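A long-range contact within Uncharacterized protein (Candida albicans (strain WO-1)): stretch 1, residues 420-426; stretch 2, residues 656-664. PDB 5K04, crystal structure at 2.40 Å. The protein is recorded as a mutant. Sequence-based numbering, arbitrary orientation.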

ATOM      1  N   SER A 420      19.466  -1.318  -9.446  1.00 39.02           N
ATOM      2  CA  SER A 420      18.847  -2.637  -9.420  1.00 33.92           C
ATOM      3  C   SER A 420      19.171  -3.441 -10.667  1.00 37.39           C
ATOM      4  O   SER A 420      18.871  -4.637 -10.696  1.00 25.48           O
ATOM      5  CB  SER A 420      17.329  -2.512  -9.276  1.00 26.87           C
ATOM      6  OG  SER A 420      16.708  -2.336 -10.544  1.00 22.72           O
ATOM      7  N   GLN A 421      19.747  -2.800 -11.692  1.00 37.26           N
ATOM      8  CA  GLN A 421      20.186  -3.449 -12.925  1.00 39.26           C
ATOM      9  C   GLN A 421      21.581  -4.053 -12.811  1.00 39.57           C
ATOM     10  O   GLN A 421      21.999  -4.799 -13.704  1.00 28.09           O
ATOM     11  CB  GLN A 421      20.201  -2.448 -14.087  1.00 35.05           C
ATOM     12  CG  GLN A 421      18.903  -1.707 -14.307  1.00 35.87           C
ATOM     13  CD  GLN A 421      17.737  -2.661 -14.490  1.00 42.45           C
ATOM     14  OE1 GLN A 421      17.731  -3.485 -15.398  1.00 36.20           O
ATOM     15  NE2 GLN A 421      16.757  -2.573 -13.598  1.00 50.21           N
ATOM     16  N   LEU A 422      22.317  -3.709 -11.767  1.00 44.74           N
ATOM     17  CA  LEU A 422      23.712  -4.072 -11.602  1.00 44.23           C
ATOM     18  C   LEU A 422      23.860  -4.944 -10.359  1.00 41.96           C
ATOM     19  O   LEU A 422      22.891  -5.196  -9.631  1.00 24.87           O
ATOM     20  CB  LEU A 422      24.586  -2.821 -11.482  1.00 39.18           C
ATOM     21  CG  LEU A 422      24.484  -1.823 -12.632  1.00 47.15           C
ATOM     22  CD1 LEU A 422      25.276  -0.541 -12.295  1.00 42.35           C
ATOM     23  CD2 LEU A 422      24.949  -2.443 -13.961  1.00 38.58           C
ATOM     24  N   ASN A 423      25.092  -5.416 -10.143  1.00 36.09           N
ATOM     25  CA  ASN A 423      25.458  -6.154  -8.945  1.00 39.60           C
ATOM     26  C   ASN A 423      25.911  -5.232  -7.816  1.00 41.54           C
ATOM     27  O   ASN A 423      26.550  -5.691  -6.860  1.00 36.42           O
ATOM     28  CB  ASN A 423      26.535  -7.187  -9.281  1.00 40.18           C
ATOM     29  CG  ASN A 423      26.041  -8.218 -10.269  1.00 40.12           C
ATOM     30  OD1 ASN A 423      25.042  -8.911 -10.033  1.00 30.62           O
ATOM     31  ND2 ASN A 423      26.727  -8.315 -11.392  1.00 45.50           N
ATOM     32  N   THR A 424      25.574  -3.942  -7.913  1.00 46.17           N
ATOM     33  CA  THR A 424      25.867  -2.932  -6.900  1.00 43.76           C
ATOM     34  C   THR A 424      24.804  -2.945  -5.794  1.00 44.58           C
ATOM     35  O   THR A 424      24.187  -1.933  -5.458  1.00 30.66           O
ATOM     36  CB  THR A 424      25.939  -1.566  -7.570  1.00 41.91           C
ATOM     37  OG1 THR A 424      24.719  -1.337  -8.290  1.00 37.02           O
ATOM     38  CG2 THR A 424      27.086  -1.515  -8.545  1.00 42.27           C
ATOM     39  N   ASN A 425      24.595  -4.129  -5.213  1.00 47.52           N
ATOM     40  CA  ASN A 425      23.468  -4.335  -4.305  1.00 46.63           C
ATOM     41  C   ASN A 425      23.664  -3.621  -2.972  1.00 45.34           C
ATOM     42  O   ASN A 425      22.701  -3.446  -2.215  1.00 36.67           O
ATOM     43  CB  ASN A 425      23.281  -5.835  -4.121  1.00 44.30           C
ATOM     44  CG  ASN A 425      23.326  -6.587  -5.449  1.00 44.26           C
ATOM     45  OD1 ASN A 425      22.722  -6.171  -6.446  1.00 32.85           O
ATOM     46  ND2 ASN A 425      24.078  -7.679  -5.474  1.00 43.78           N
ATOM     47  N   ASP A 426      24.891  -3.162  -2.746  1.00 50.10           N
ATOM     48  CA  ASP A 426      25.349  -2.432  -1.571  1.00 51.26           C
ATOM     49  C   ASP A 426      24.641  -1.086  -1.392  1.00 43.32           C
ATOM     50  O   ASP A 426      24.554  -0.582  -0.271  1.00 32.46           O
ATOM     51  CB  ASP A 426      26.863  -2.212  -1.777  1.00 44.28           C
ATOM     52  CG  ASP A 426      27.647  -2.347  -0.554  1.00 53.27           C
ATOM     53  OD1 ASP A 426      27.305  -1.690   0.446  1.00 71.29           O
ATOM     54  OD2 ASP A 426      28.636  -3.105  -0.592  1.00 58.25           O
ATOM     55  N   ASN A 656      26.063 -10.703 -20.097  1.00 57.49           N
ATOM     56  CA  ASN A 656      26.423  -9.376 -19.597  1.00 52.23           C
ATOM     57  C   ASN A 656      26.772  -9.517 -18.120  1.00 44.46           C
ATOM     58  O   ASN A 656      25.887  -9.510 -17.257  1.00 31.63           O
ATOM     59  CB  ASN A 656      25.286  -8.382 -19.797  1.00 48.10           C
ATOM     60  CG  ASN A 656      25.496  -7.094 -18.999  1.00 46.25           C
ATOM     61  OD1 ASN A 656      26.630  -6.672 -18.761  1.00 36.88           O
ATOM     62  ND2 ASN A 656      24.403  -6.473 -18.578  1.00 47.07           N
ATOM     63  N   LEU A 657      28.074  -9.620 -17.827  1.00 46.32           N
ATOM     64  CA  LEU A 657      28.523  -9.861 -16.457  1.00 45.88           C
ATOM     65  C   LEU A 657      28.114  -8.755 -15.494  1.00 42.37           C
ATOM     66  O   LEU A 657      28.014  -9.006 -14.285  1.00 36.88           O
ATOM     67  CB  LEU A 657      30.044 -10.038 -16.438  1.00 52.57           C
ATOM     68  CG  LEU A 657      30.508 -11.402 -16.947  1.00 59.03           C
ATOM     69  CD1 LEU A 657      32.020 -11.479 -17.135  1.00 59.83           C
ATOM     70  CD2 LEU A 657      30.059 -12.428 -15.951  1.00 59.12           C
ATOM     71  N   LEU A 658      27.880  -7.536 -15.990  1.00 43.95           N
ATOM     72  CA  LEU A 658      27.472  -6.437 -15.123  1.00 43.54           C
ATOM     73  C   LEU A 658      25.994  -6.503 -14.726  1.00 38.84           C
ATOM     74  O   LEU A 658      25.591  -5.799 -13.790  1.00 27.11           O
ATOM     75  CB  LEU A 658      27.788  -5.103 -15.800  1.00 41.82           C
ATOM     76  CG  LEU A 658      29.276  -4.781 -15.942  1.00 43.45           C
ATOM     77  CD1 LEU A 658      29.421  -3.530 -16.768  1.00 54.35           C
ATOM     78  CD2 LEU A 658      29.975  -4.593 -14.613  1.00 42.15           C
ATOM     79  N   SER A 659      25.191  -7.336 -15.401  1.00 44.34           N
ATOM     80  CA  SER A 659      23.791  -7.515 -15.027  1.00 41.58           C
ATOM     81  C   SER A 659      23.653  -8.030 -13.604  1.00 44.01           C
ATOM     82  O   SER A 659      24.358  -8.961 -13.184  1.00 28.30           O
ATOM     83  CB  SER A 659      23.086  -8.490 -15.967  1.00 36.69           C
ATOM     84  OG  SER A 659      21.751  -8.703 -15.516  1.00 30.87           O
ATOM     85  N   GLY A 660      22.712  -7.423 -12.873  1.00 46.18           N
ATOM     86  CA  GLY A 660      22.399  -7.829 -11.513  1.00 43.01           C
ATOM     87  C   GLY A 660      21.935  -9.268 -11.367  1.00 37.96           C
ATOM     88  O   GLY A 660      21.939  -9.791 -10.247  1.00 33.92           O
ATOM     89  N   GLU A 661      21.522  -9.918 -12.465  1.00 47.86           N
ATOM     90  CA  GLU A 661      21.116 -11.321 -12.388  1.00 50.01           C
ATOM     91  C   GLU A 661      22.224 -12.213 -11.878  1.00 45.03           C
ATOM     92  O   GLU A 661      21.937 -13.314 -11.400  1.00 31.84           O
ATOM     93  CB  GLU A 661      20.719 -11.882 -13.749  1.00 48.83           C
ATOM     94  CG  GLU A 661      19.617 -11.184 -14.453  1.00 59.57           C
ATOM     95  CD  GLU A 661      19.669 -11.491 -15.923  1.00 62.24           C
ATOM     96  OE1 GLU A 661      20.051 -10.594 -16.702  1.00 62.98           O
ATOM     97  OE2 GLU A 661      19.385 -12.647 -16.286  1.00 60.17           O
ATOM     98  N   LEU A 662      23.483 -11.793 -12.029  1.00 42.04           N
ATOM     99  CA  LEU A 662      24.585 -12.621 -11.563  1.00 43.31           C
ATOM    100  C   LEU A 662      24.516 -12.824 -10.053  1.00 39.48           C
ATOM    101  O   LEU A 662      24.575 -13.956  -9.563  1.00 27.47           O
ATOM    102  CB  LEU A 662      25.915 -11.992 -11.978  1.00 44.04           C
ATOM    103  CG  LEU A 662      27.130 -12.709 -11.404  1.00 45.90           C
ATOM    104  CD1 LEU A 662      27.206 -14.130 -11.958  1.00 48.15           C
ATOM    105  CD2 LEU A 662      28.377 -11.939 -11.745  1.00 48.65           C
ATOM    106  N   THR A 663      24.361 -11.736  -9.296  1.00 44.35           N
ATOM    107  CA  THR A 663      24.312 -11.884  -7.848  1.00 45.81           C
ATOM    108  C   THR A 663      22.950 -12.372  -7.366  1.00 42.28           C
ATOM    109  O   THR A 663      22.868 -13.028  -6.321  1.00 34.86           O
ATOM    110  CB  THR A 663      24.703 -10.572  -7.165  1.00 41.30           C
ATOM    111  OG1 THR A 663      23.985  -9.471  -7.730  1.00 27.24           O
ATOM    112  CG2 THR A 663      26.205 -10.340  -7.320  1.00 44.98           C
ATOM    113  N   GLN A 664      21.884 -12.105  -8.125  1.00 42.90           N
ATOM    114  CA  GLN A 664      20.589 -12.697  -7.795  1.00 42.42           C
ATOM    115  C   GLN A 664      20.647 -14.227  -7.853  1.00 43.26           C
ATOM    116  O   GLN A 664      20.242 -14.918  -6.907  1.00 24.47           O
ATOM    117  CB  GLN A 664      19.516 -12.177  -8.749  1.00 36.64           C
ATOM    118  CG  GLN A 664      19.039 -10.775  -8.509  1.00 53.53           C
ATOM    119  CD  GLN A 664      17.828 -10.469  -9.385  1.00 71.96           C
ATOM    120  OE1 GLN A 664      17.963 -10.232 -10.592  1.00 72.67           O
ATOM    121  NE2 GLN A 664      16.634 -10.510  -8.789  1.00 76.58           N
TER
HETATM  122  O   HOH W   1      19.640  -6.615 -15.362  1.00 45.06           O
HETATM  123  O   HOH W   2      27.496  -4.751 -12.173  1.00 26.01           O

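The most striking feature of this contact is how much of it rests on one side chain: Asn-423, from a stretch without regular secondary structure, reaches into the turn and the helix that follows it in a segment more than 230 positions away. Its CA-to-CB bond runs sideways to the other stretch, but with chi1 in the m well the carboxamide swings closer, and the residue has the largest covered area of any in the pair, 99 Å². The oxygen OD1 accepts two hydrogen bonds from the same residue, one from the backbone N of Thr-663 at 3.0 Å and one from its hydroxyl OG1 at 2.6 Å. Thr-663 points its CA-to-CB bond toward stretch 1 and adopts the p rotamer, and its hydroxyl joins the backbone amide on a single acceptor. The backbone amide is shared, since Thr-663 N also makes a weak bond of 3.2 Å to Gly-660 O within stretch 2. The amide nitrogen of the same carboxamide, Asn-423 ND2, donates a weak hydrogen bond to Ser-659 O at 3.0 Å, its angle of 125° well short of linear, and lies 3.2 Å from Leu-657 O.

The backbones approach most closely where Leu-422 faces Gly-660, with their CA atoms 4.0 Å apart. Here Gly-660 N donates a well-directed hydrogen bond to Gln-421 O, at 2.8 Å and 152°. The absence of a side chain at Gly-660 permits this proximity: a CB in the ideal position would lie 2.7 Å from Leu-422 O, a clash, and would also be tight against Gln-421 C at 3.4 Å. Two CA-H...O contacts add to the main-chain pairing, from Ser-659 CA to Gln-421 O at 3.5 Å and from Leu-422 CA to Leu-658 O at 3.4 Å. Apolar packing is slight by comparison. The CA-to-CB bond of Leu-422 points away from stretch 2, yet its CD2 comes within 4.3 Å of Leu-658 CB.

Bonds within stretch 2 accompany these contacts. A type I turn from Asn-656 to Ser-659 is closed by Ser-659 N donating to Asn-656 O at 2.9 Å, while Asn-656 OD1 accepts from Leu-658 N at 3.2 Å. Ser-659 then caps the turn leading into the helix: its OG accepts from Glu-661 N at 3.3 Å and donates to Glu-661 OE1 at 2.8 Å. The CA-to-CB bond of Ser-659 points away from stretch 1; its carbonyl O accepts from Leu-662 N at 3.2 Å as well as, weakly, from Asn-423 ND2.

Two waters complete the junction. One donates to Leu-658 O at 2.7 Å and accepts from Asn-423 N at 3.2 Å, linking backbone groups that do not bond directly. The other donates to Ser-659 OG at 3.0 Å and, weakly, to Gln-421 O at 3.4 Å. The contact buries 342 Å² in total, a modest area in which polar pairing predominates.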